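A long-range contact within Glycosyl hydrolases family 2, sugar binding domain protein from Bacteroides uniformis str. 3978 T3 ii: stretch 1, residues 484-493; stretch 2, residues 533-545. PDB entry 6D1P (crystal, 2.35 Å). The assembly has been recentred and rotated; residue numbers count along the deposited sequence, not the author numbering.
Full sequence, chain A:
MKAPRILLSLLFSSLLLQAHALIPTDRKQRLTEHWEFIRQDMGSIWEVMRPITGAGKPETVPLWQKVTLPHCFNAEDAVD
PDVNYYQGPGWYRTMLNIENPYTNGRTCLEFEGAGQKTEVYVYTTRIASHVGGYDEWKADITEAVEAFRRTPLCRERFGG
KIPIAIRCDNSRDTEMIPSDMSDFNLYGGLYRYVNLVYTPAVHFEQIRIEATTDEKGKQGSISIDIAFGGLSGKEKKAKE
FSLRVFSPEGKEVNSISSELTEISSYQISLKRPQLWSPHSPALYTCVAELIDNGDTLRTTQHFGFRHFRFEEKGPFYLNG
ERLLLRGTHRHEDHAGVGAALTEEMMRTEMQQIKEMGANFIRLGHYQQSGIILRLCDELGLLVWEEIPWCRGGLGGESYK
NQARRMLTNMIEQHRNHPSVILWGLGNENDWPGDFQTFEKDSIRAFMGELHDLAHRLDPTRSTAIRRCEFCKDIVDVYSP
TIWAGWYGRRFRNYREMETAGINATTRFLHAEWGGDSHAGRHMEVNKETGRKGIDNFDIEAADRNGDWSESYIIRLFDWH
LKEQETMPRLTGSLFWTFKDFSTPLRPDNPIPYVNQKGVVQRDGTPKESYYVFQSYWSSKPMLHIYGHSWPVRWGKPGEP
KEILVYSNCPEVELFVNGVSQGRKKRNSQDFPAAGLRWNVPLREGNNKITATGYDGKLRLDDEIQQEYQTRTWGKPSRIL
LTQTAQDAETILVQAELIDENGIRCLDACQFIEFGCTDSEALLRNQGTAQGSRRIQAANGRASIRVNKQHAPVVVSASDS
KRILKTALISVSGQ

Stretch 1 (484-493) AGWYGRRFRN
Stretch 2 (533-545) GIDNFDIEAADRN

Two mostly irregular segments lie against each other, burying 745 Å² in all. Stretch 1 is loop or turn until a 3-10 segment at 491-493. Stretch 2 is loop or turn until a helix at 542-545, with Ala-541 at its N-cap position; a type I turn spans Asp-535 to Asp-538. The CA atoms of Trp-486 and Ala-541 are 4.5 Å apart, those of Arg-489 and Glu-540 4.4 Å. The numbering therefore runs in opposite senses between these two pairs.

Ala-484 makes no contact. Gly-485 has phi/psi 79/-9, angles that call for glycine; a CB here would also clash with Phe-491 CB. Gly-485 O accepts a hydrogen bond from Ala-542 N at 3.0 Å. Trp-486 (-114/-75) continues the pattern: Trp-486 O accepts from Asp-543 N at 3.1 Å. The same Trp-486 O lies 3.1 Å from Ala-541 CA, a CA-H...O contact. Successive carbonyls thus meet successive amides at the helix start. The Trp-486 side chain is t, chi2 -108°. Its CB points away, but the indole comes back to stretch 2. Asp-543 CB sits over one face, 3.7 Å from the centroid of the Trp-486 five-membered ring, in a CH-pi contact. Trp-486 CZ3 packs on Ala-542 CB at 3.7 Å. Water 1 accepts from Trp-486 NE1 (3.3 Å) and donates to Asp-543 OD1 (2.6 Å).

Tyr-487 is m. Tyr-487 CE1 approaches Asp-543 CG obliquely at 3.5 Å. Tyr-487 O accepts from Arg-544 NH2 at 3.2 Å, near the guanidinium plane. Gly-488 (-148/137) contributes little.

Arg-489 has phi/psi 56/-162, and its side chain (m, t, p) starts away from stretch 2. Arg-489 O accepts from Ala-541 N at 2.9 Å, nearly straight at 165°.

Arg-490 (-99/157; m, t, m) reaches Asp-538. Arg-490 NH1 forms a salt bridge and hydrogen bond to Asp-538 OD1 at 2.8 Å. Arg-490 CA makes a CA-H...O contact with Ile-539 O at 3.4 Å. Arg-490 N donates to Asn-493 OD1 at 3.0 Å within stretch 1.

Phe-491 is p, chi2 72°; Phe-491 CE2 is 3.6 Å from Phe-537 O. Water 2 links Phe-491 N (3.0 Å) to Ile-539 O (2.5 Å).

Arg-492 (m, t, t) points toward stretch 2. Arg-492 NH1 forms a second salt bridge to Asp-538 OD1 at 3.3 Å. Ile-534 CD1 covers one guanidinium face, 3.5 Å from Arg-492 NE. Asp-538 (t) is held by Ile-534 N, which donates to Asp-538 OD2 at 3.0 Å.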

ATOM      1  N   ALA A 484       6.314  -0.801  38.801  1.00 26.51           N
ATOM      2  CA  ALA A 484       6.350  -1.871  39.788  1.00 24.08           C
ATOM      3  C   ALA A 484       5.486  -3.030  39.345  1.00 20.65           C
ATOM      4  O   ALA A 484       4.312  -2.853  39.025  1.00 22.60           O
ATOM      5  CB  ALA A 484       5.858  -1.345  41.141  1.00 23.22           C
ATOM      6  N   GLY A 485       6.061  -4.221  39.332  1.00 23.13           N
ATOM      7  CA  GLY A 485       5.323  -5.388  38.911  1.00 24.06           C
ATOM      8  C   GLY A 485       5.175  -5.565  37.413  1.00 27.47           C
ATOM      9  O   GLY A 485       4.706  -6.629  36.978  1.00 25.73           O
ATOM     10  N   TRP A 486       5.555  -4.575  36.597  1.00 25.59           N
ATOM     11  CA  TRP A 486       5.415  -4.706  35.152  1.00 28.12           C
ATOM     12  C   TRP A 486       6.775  -4.750  34.469  1.00 25.82           C
ATOM     13  O   TRP A 486       7.195  -5.814  34.027  1.00 27.69           O
ATOM     14  CB  TRP A 486       4.534  -3.616  34.536  1.00 26.08           C
ATOM     15  CG  TRP A 486       4.217  -4.052  33.141  1.00 25.44           C
ATOM     16  CD1 TRP A 486       4.702  -3.525  31.959  1.00 24.85           C
ATOM     17  CD2 TRP A 486       3.420  -5.183  32.777  1.00 25.61           C
ATOM     18  NE1 TRP A 486       4.209  -4.252  30.878  1.00 22.97           N
ATOM     19  CE2 TRP A 486       3.425  -5.271  31.358  1.00 23.64           C
ATOM     20  CE3 TRP A 486       2.686  -6.124  33.510  1.00 23.19           C
ATOM     21  CZ2 TRP A 486       2.716  -6.254  30.671  1.00 25.87           C
ATOM     22  CZ3 TRP A 486       1.985  -7.099  32.818  1.00 28.04           C
ATOM     23  CH2 TRP A 486       2.010  -7.161  31.410  1.00 24.13           C
ATOM     24  N   TYR A 487       7.475  -3.627  34.349  1.00 23.88           N
ATOM     25  CA  TYR A 487       8.810  -3.685  33.771  1.00 28.58           C
ATOM     26  C   TYR A 487       9.903  -3.879  34.811  1.00 29.59           C
ATOM     27  O   TYR A 487      11.029  -4.237  34.439  1.00 31.97           O
ATOM     28  CB  TYR A 487       9.102  -2.421  32.963  1.00 25.40           C
ATOM     29  CG  TYR A 487       8.223  -2.225  31.753  1.00 28.76           C
ATOM     30  CD1 TYR A 487       8.190  -3.177  30.730  1.00 23.74           C
ATOM     31  CD2 TYR A 487       7.442  -1.076  31.618  1.00 25.94           C
ATOM     32  CE1 TYR A 487       7.395  -2.989  29.608  1.00 24.91           C
ATOM     33  CE2 TYR A 487       6.643  -0.882  30.500  1.00 25.15           C
ATOM     34  CZ  TYR A 487       6.638  -1.842  29.491  1.00 24.90           C
ATOM     35  OH  TYR A 487       5.852  -1.670  28.385  1.00 20.75           O
ATOM     36  N   GLY A 488       9.604  -3.653  36.090  1.00 28.64           N
ATOM     37  CA  GLY A 488      10.581  -3.888  37.129  1.00 31.13           C
ATOM     38  C   GLY A 488      10.015  -4.334  38.461  1.00 28.65           C
ATOM     39  O   GLY A 488       9.006  -3.795  38.917  1.00 27.49           O
ATOM     40  N   ARG A 489      10.663  -5.327  39.079  1.00 27.18           N
ATOM     41  CA  ARG A 489      10.366  -5.791  40.430  1.00 33.38           C
ATOM     42  C   ARG A 489       8.899  -6.198  40.586  1.00 34.93           C
ATOM     43  O   ARG A 489       8.203  -6.441  39.591  1.00 32.79           O
ATOM     44  CB  ARG A 489      10.756  -4.709  41.447  1.00 30.41           C
ATOM     45  CG  ARG A 489      12.121  -4.074  41.142  1.00 36.82           C
ATOM     46  CD  ARG A 489      12.646  -3.217  42.290  1.00 34.56           C
ATOM     47  NE  ARG A 489      12.728  -4.005  43.511  1.00 35.55           N
ATOM     48  CZ  ARG A 489      12.699  -3.487  44.734  1.00 40.68           C
ATOM     49  NH1 ARG A 489      12.593  -2.171  44.895  1.00 35.95           N
ATOM     50  NH2 ARG A 489      12.763  -4.289  45.795  1.00 36.27           N
ATOM     51  N   ARG A 490       8.425  -6.282  41.823  1.00 27.04           N
ATOM     52  CA  ARG A 490       7.080  -6.754  42.110  1.00 27.61           C
ATOM     53  C   ARG A 490       6.154  -5.563  42.324  1.00 25.73           C
ATOM     54  O   ARG A 490       6.597  -4.452  42.630  1.00 25.30           O
ATOM     55  CB  ARG A 490       7.095  -7.675  43.336  1.00 33.12           C
ATOM     56  CG  ARG A 490       7.940  -8.952  43.137  1.00 30.13           C
ATOM     57  CD  ARG A 490       7.978  -9.845  44.393  1.00 34.21           C
ATOM     58  NE  ARG A 490       8.407  -9.107  45.578  1.00 33.96           N
ATOM     59  CZ  ARG A 490       7.714  -8.993  46.718  1.00 44.78           C
ATOM     60  NH1 ARG A 490       6.541  -9.600  46.867  1.00 37.57           N
ATOM     61  NH2 ARG A 490       8.210  -8.275  47.737  1.00 45.84           N
ATOM     62  N   PHE A 491       4.852  -5.782  42.127  1.00 25.41           N
ATOM     63  CA  PHE A 491       3.963  -4.648  42.357  1.00 26.27           C
ATOM     64  C   PHE A 491       3.878  -4.306  43.842  1.00 30.40           C
ATOM     65  O   PHE A 491       3.599  -3.151  44.195  1.00 28.71           O
ATOM     66  CB  PHE A 491       2.573  -4.871  41.716  1.00 25.69           C
ATOM     67  CG  PHE A 491       1.740  -5.994  42.308  1.00 26.17           C
ATOM     68  CD1 PHE A 491       1.153  -5.874  43.569  1.00 30.72           C
ATOM     69  CD2 PHE A 491       1.462  -7.123  41.560  1.00 26.52           C
ATOM     70  CE1 PHE A 491       0.362  -6.898  44.098  1.00 30.14           C
ATOM     71  CE2 PHE A 491       0.662  -8.149  42.062  1.00 27.35           C
ATOM     72  CZ  PHE A 491       0.109  -8.036  43.335  1.00 32.26           C
ATOM     73  N   ARG A 492       4.187  -5.267  44.712  1.00 28.08           N
ATOM     74  CA  ARG A 492       4.294  -4.981  46.137  1.00 29.10           C
ATOM     75  C   ARG A 492       5.469  -4.056  46.466  1.00 31.62           C
ATOM     76  O   ARG A 492       5.493  -3.469  47.557  1.00 34.87           O
ATOM     77  CB  ARG A 492       4.393  -6.300  46.907  1.00 27.19           C
ATOM     78  CG  ARG A 492       3.044  -7.005  47.043  1.00 26.20           C
ATOM     79  CD  ARG A 492       3.188  -8.439  47.506  1.00 25.83           C
ATOM     80  NE  ARG A 492       1.886  -9.058  47.791  1.00 30.25           N
ATOM     81  CZ  ARG A 492       1.203  -9.811  46.924  1.00 30.23           C
ATOM     82  NH1 ARG A 492       1.675 -10.041  45.701  1.00 30.41           N
ATOM     83  NH2 ARG A 492       0.043 -10.342  47.270  1.00 28.95           N
ATOM     84  N   ASN A 493       6.413  -3.868  45.544  1.00 25.15           N
ATOM     85  CA  ASN A 493       7.507  -2.924  45.756  1.00 27.22           C
ATOM     86  C   ASN A 493       7.140  -1.487  45.412  1.00 27.89           C
ATOM     87  O   ASN A 493       8.032  -0.627  45.401  1.00 31.84           O
ATOM     88  CB  ASN A 493       8.724  -3.359  44.938  1.00 28.77           C
ATOM     89  CG  ASN A 493       9.226  -4.725  45.347  1.00 32.03           C
ATOM     90  OD1 ASN A 493       9.521  -5.577  44.509  1.00 29.66           O
ATOM     91  ND2 ASN A 493       9.327  -4.945  46.668  1.00 33.51           N
ATOM     92  N   GLY A 533       7.303 -17.036  46.423  1.00 57.94           N
ATOM     93  CA  GLY A 533       6.463 -15.854  46.483  1.00 47.76           C
ATOM     94  C   GLY A 533       5.185 -16.158  47.225  1.00 41.50           C
ATOM     95  O   GLY A 533       4.892 -17.301  47.563  1.00 49.06           O
ATOM     96  N   ILE A 534       4.407 -15.100  47.461  1.00 34.11           N
ATOM     97  CA  ILE A 534       3.119 -15.259  48.130  1.00 34.26           C
ATOM     98  C   ILE A 534       2.212 -16.200  47.342  1.00 40.28           C
ATOM     99  O   ILE A 534       1.704 -17.192  47.877  1.00 44.64           O
ATOM    100  CB  ILE A 534       2.460 -13.890  48.360  1.00 35.42           C
ATOM    101  CG1 ILE A 534       3.356 -13.030  49.260  1.00 37.09           C
ATOM    102  CG2 ILE A 534       1.063 -14.071  48.972  1.00 34.98           C
ATOM    103  CD1 ILE A 534       2.682 -11.791  49.817  1.00 36.86           C
ATOM    104  N   ASP A 535       1.986 -15.900  46.062  1.00 42.30           N
ATOM    105  CA  ASP A 535       1.242 -16.783  45.170  1.00 39.48           C
ATOM    106  C   ASP A 535       1.760 -16.573  43.750  1.00 38.65           C
ATOM    107  O   ASP A 535       2.714 -15.823  43.528  1.00 37.84           O
ATOM    108  CB  ASP A 535      -0.270 -16.548  45.278  1.00 36.06           C
ATOM    109  CG  ASP A 535      -0.668 -15.111  45.037  1.00 32.13           C
ATOM    110  OD1 ASP A 535      -1.629 -14.637  45.666  1.00 35.60           O
ATOM    111  OD2 ASP A 535      -0.029 -14.441  44.215  1.00 38.34           O
ATOM    112  N   ASN A 536       1.122 -17.245  42.781  1.00 38.32           N
ATOM    113  CA  ASN A 536       1.563 -17.192  41.386  1.00 36.95           C
ATOM    114  C   ASN A 536       1.443 -15.802  40.776  1.00 33.85           C
ATOM    115  O   ASN A 536       1.983 -15.576  39.689  1.00 37.93           O
ATOM    116  CB  ASN A 536       0.773 -18.196  40.533  1.00 35.84           C
ATOM    117  CG  ASN A 536      -0.740 -17.954  40.580  1.00 37.87           C
ATOM    118  OD1 ASN A 536      -1.300 -17.642  41.626  1.00 35.28           O
ATOM    119  ND2 ASN A 536      -1.398 -18.093  39.437  1.00 35.62           N
ATOM    120  N   PHE A 537       0.757 -14.881  41.439  1.00 33.15           N
ATOM    121  CA  PHE A 537       0.656 -13.498  40.997  1.00 33.50           C
ATOM    122  C   PHE A 537       1.686 -12.596  41.643  1.00 31.74           C
ATOM    123  O   PHE A 537       1.848 -11.457  41.204  1.00 35.58           O
ATOM    124  CB  PHE A 537      -0.742 -12.948  41.287  1.00 34.44           C
ATOM    125  CG  PHE A 537      -1.831 -13.659  40.529  1.00 39.42           C
ATOM    126  CD1 PHE A 537      -1.741 -13.817  39.146  1.00 33.02           C
ATOM    127  CD2 PHE A 537      -2.923 -14.194  41.194  1.00 35.22           C
ATOM    128  CE1 PHE A 537      -2.731 -14.488  38.431  1.00 34.37           C
ATOM    129  CE2 PHE A 537      -3.922 -14.853  40.489  1.00 36.51           C
ATOM    130  CZ  PHE A 537      -3.821 -15.005  39.099  1.00 35.94           C
ATOM    131  N   ASP A 538       2.378 -13.070  42.665  1.00 33.75           N
ATOM    132  CA  ASP A 538       3.443 -12.305  43.302  1.00 32.70           C
ATOM    133  C   ASP A 538       4.732 -12.577  42.540  1.00 32.79           C
ATOM    134  O   ASP A 538       5.495 -13.489  42.867  1.00 33.76           O
ATOM    135  CB  ASP A 538       3.563 -12.694  44.765  1.00 34.96           C
ATOM    136  CG  ASP A 538       4.511 -11.811  45.513  1.00 36.85           C
ATOM    137  OD1 ASP A 538       4.801 -10.694  45.028  1.00 32.76           O
ATOM    138  OD2 ASP A 538       4.969 -12.246  46.589  1.00 41.76           O
ATOM    139  N   ILE A 539       4.980 -11.788  41.494  1.00 32.30           N
ATOM    140  CA  ILE A 539       6.113 -12.031  40.610  1.00 31.51           C
ATOM    141  C   ILE A 539       6.807 -10.720  40.265  1.00 32.29           C
ATOM    142  O   ILE A 539       6.310  -9.621  40.534  1.00 34.12           O
ATOM    143  CB  ILE A 539       5.703 -12.765  39.323  1.00 31.04           C
ATOM    144  CG1 ILE A 539       4.692 -11.924  38.532  1.00 36.19           C
ATOM    145  CG2 ILE A 539       5.167 -14.139  39.648  1.00 30.10           C
ATOM    146  CD1 ILE A 539       4.343 -12.489  37.144  1.00 28.58           C
ATOM    147  N   GLU A 540       7.986 -10.865  39.675  1.00 31.95           N
ATOM    148  CA  GLU A 540       8.786  -9.756  39.187  1.00 33.83           C
ATOM    149  C   GLU A 540       8.504  -9.532  37.710  1.00 33.44           C
ATOM    150  O   GLU A 540       8.427 -10.497  36.947  1.00 34.73           O
ATOM    151  CB  GLU A 540      10.276 -10.051  39.348  1.00 33.89           C
ATOM    152  CG  GLU A 540      10.773 -10.044  40.750  1.00 43.63           C
ATOM    153  CD  GLU A 540      12.120  -9.373  40.839  1.00 52.76           C
ATOM    154  OE1 GLU A 540      12.936  -9.542  39.889  1.00 53.03           O
ATOM    155  OE2 GLU A 540      12.345  -8.658  41.844  1.00 47.58           O
ATOM    156  N   ALA A 541       8.373  -8.264  37.311  1.00 24.13           N
ATOM    157  CA  ALA A 541       8.469  -7.869  35.907  1.00 32.98           C
ATOM    158  C   ALA A 541       7.557  -8.714  35.012  1.00 29.74           C
ATOM    159  O   ALA A 541       8.008  -9.470  34.140  1.00 27.79           O
ATOM    160  CB  ALA A 541       9.925  -7.949  35.435  1.00 28.99           C
ATOM    161  N   ALA A 542       6.250  -8.580  35.255  1.00 28.82           N
ATOM    162  CA  ALA A 542       5.283  -9.439  34.580  1.00 28.74           C
ATOM    163  C   ALA A 542       5.284  -9.248  33.062  1.00 28.10           C
ATOM    164  O   ALA A 542       4.838 -10.152  32.341  1.00 26.91           O
ATOM    165  CB  ALA A 542       3.880  -9.194  35.136  1.00 24.23           C
ATOM    166  N   ASP A 543       5.752  -8.094  32.570  1.00 26.44           N
ATOM    167  CA  ASP A 543       5.922  -7.897  31.131  1.00 27.59           C
ATOM    168  C   ASP A 543       6.611  -9.091  30.480  1.00 28.25           C
ATOM    169  O   ASP A 543       6.137  -9.629  29.474  1.00 28.94           O
ATOM    170  CB  ASP A 543       6.728  -6.632  30.850  1.00 28.43           C
ATOM    171  CG  ASP A 543       7.068  -6.497  29.371  1.00 31.90           C
ATOM    172  OD1 ASP A 543       6.118  -6.547  28.569  1.00 31.85           O
ATOM    173  OD2 ASP A 543       8.266  -6.371  29.005  1.00 33.53           O
ATOM    174  N   ARG A 544       7.730  -9.527  31.058  1.00 30.39           N
ATOM    175  CA  ARG A 544       8.503 -10.644  30.530  1.00 31.39           C
ATOM    176  C   ARG A 544       8.155 -11.969  31.190  1.00 32.01           C
ATOM    177  O   ARG A 544       8.355 -13.020  30.574  1.00 36.96           O
ATOM    178  CB  ARG A 544      10.013 -10.381  30.714  1.00 40.16           C
ATOM    179  CG  ARG A 544      10.531  -9.086  30.058  1.00 43.00           C
ATOM    180  CD  ARG A 544      12.023  -8.801  30.357  1.00 44.17           C
ATOM    181  NE  ARG A 544      12.293  -8.468  31.760  1.00 43.86           N
ATOM    182  CZ  ARG A 544      12.082  -7.269  32.305  1.00 46.71           C
ATOM    183  NH1 ARG A 544      11.579  -6.280  31.576  1.00 44.67           N
ATOM    184  NH2 ARG A 544      12.368  -7.051  33.582  1.00 45.47           N
ATOM    185  N   ASN A 545       7.622 -11.941  32.415  1.00 29.71           N
ATOM    186  CA  ASN A 545       7.404 -13.143  33.195  1.00 28.63           C
ATOM    187  C   ASN A 545       5.943 -13.495  33.446  1.00 28.05           C
ATOM    188  O   ASN A 545       5.677 -14.627  33.843  1.00 29.66           O
ATOM    189  CB  ASN A 545       8.115 -13.019  34.546  1.00 30.26           C
ATOM    190  CG  ASN A 545       9.609 -12.912  34.394  1.00 34.72           C
ATOM    191  OD1 ASN A 545      10.230 -13.726  33.709  1.00 39.32           O
ATOM    192  ND2 ASN A 545      10.194 -11.887  35.004  1.00 33.19           N
TER
HETATM  193  O   HOH W   1       4.574  -4.624  27.623  1.00 24.58           O
HETATM  194  O   HOH W   2       4.103  -8.577  41.193  1.00 32.04           O
HETATM  195  O   HOH W   3       3.730  -8.510  44.231  1.00 29.89           O
HETATM  196  O   HOH W   4      -0.356 -11.912  44.672  1.00 30.49           O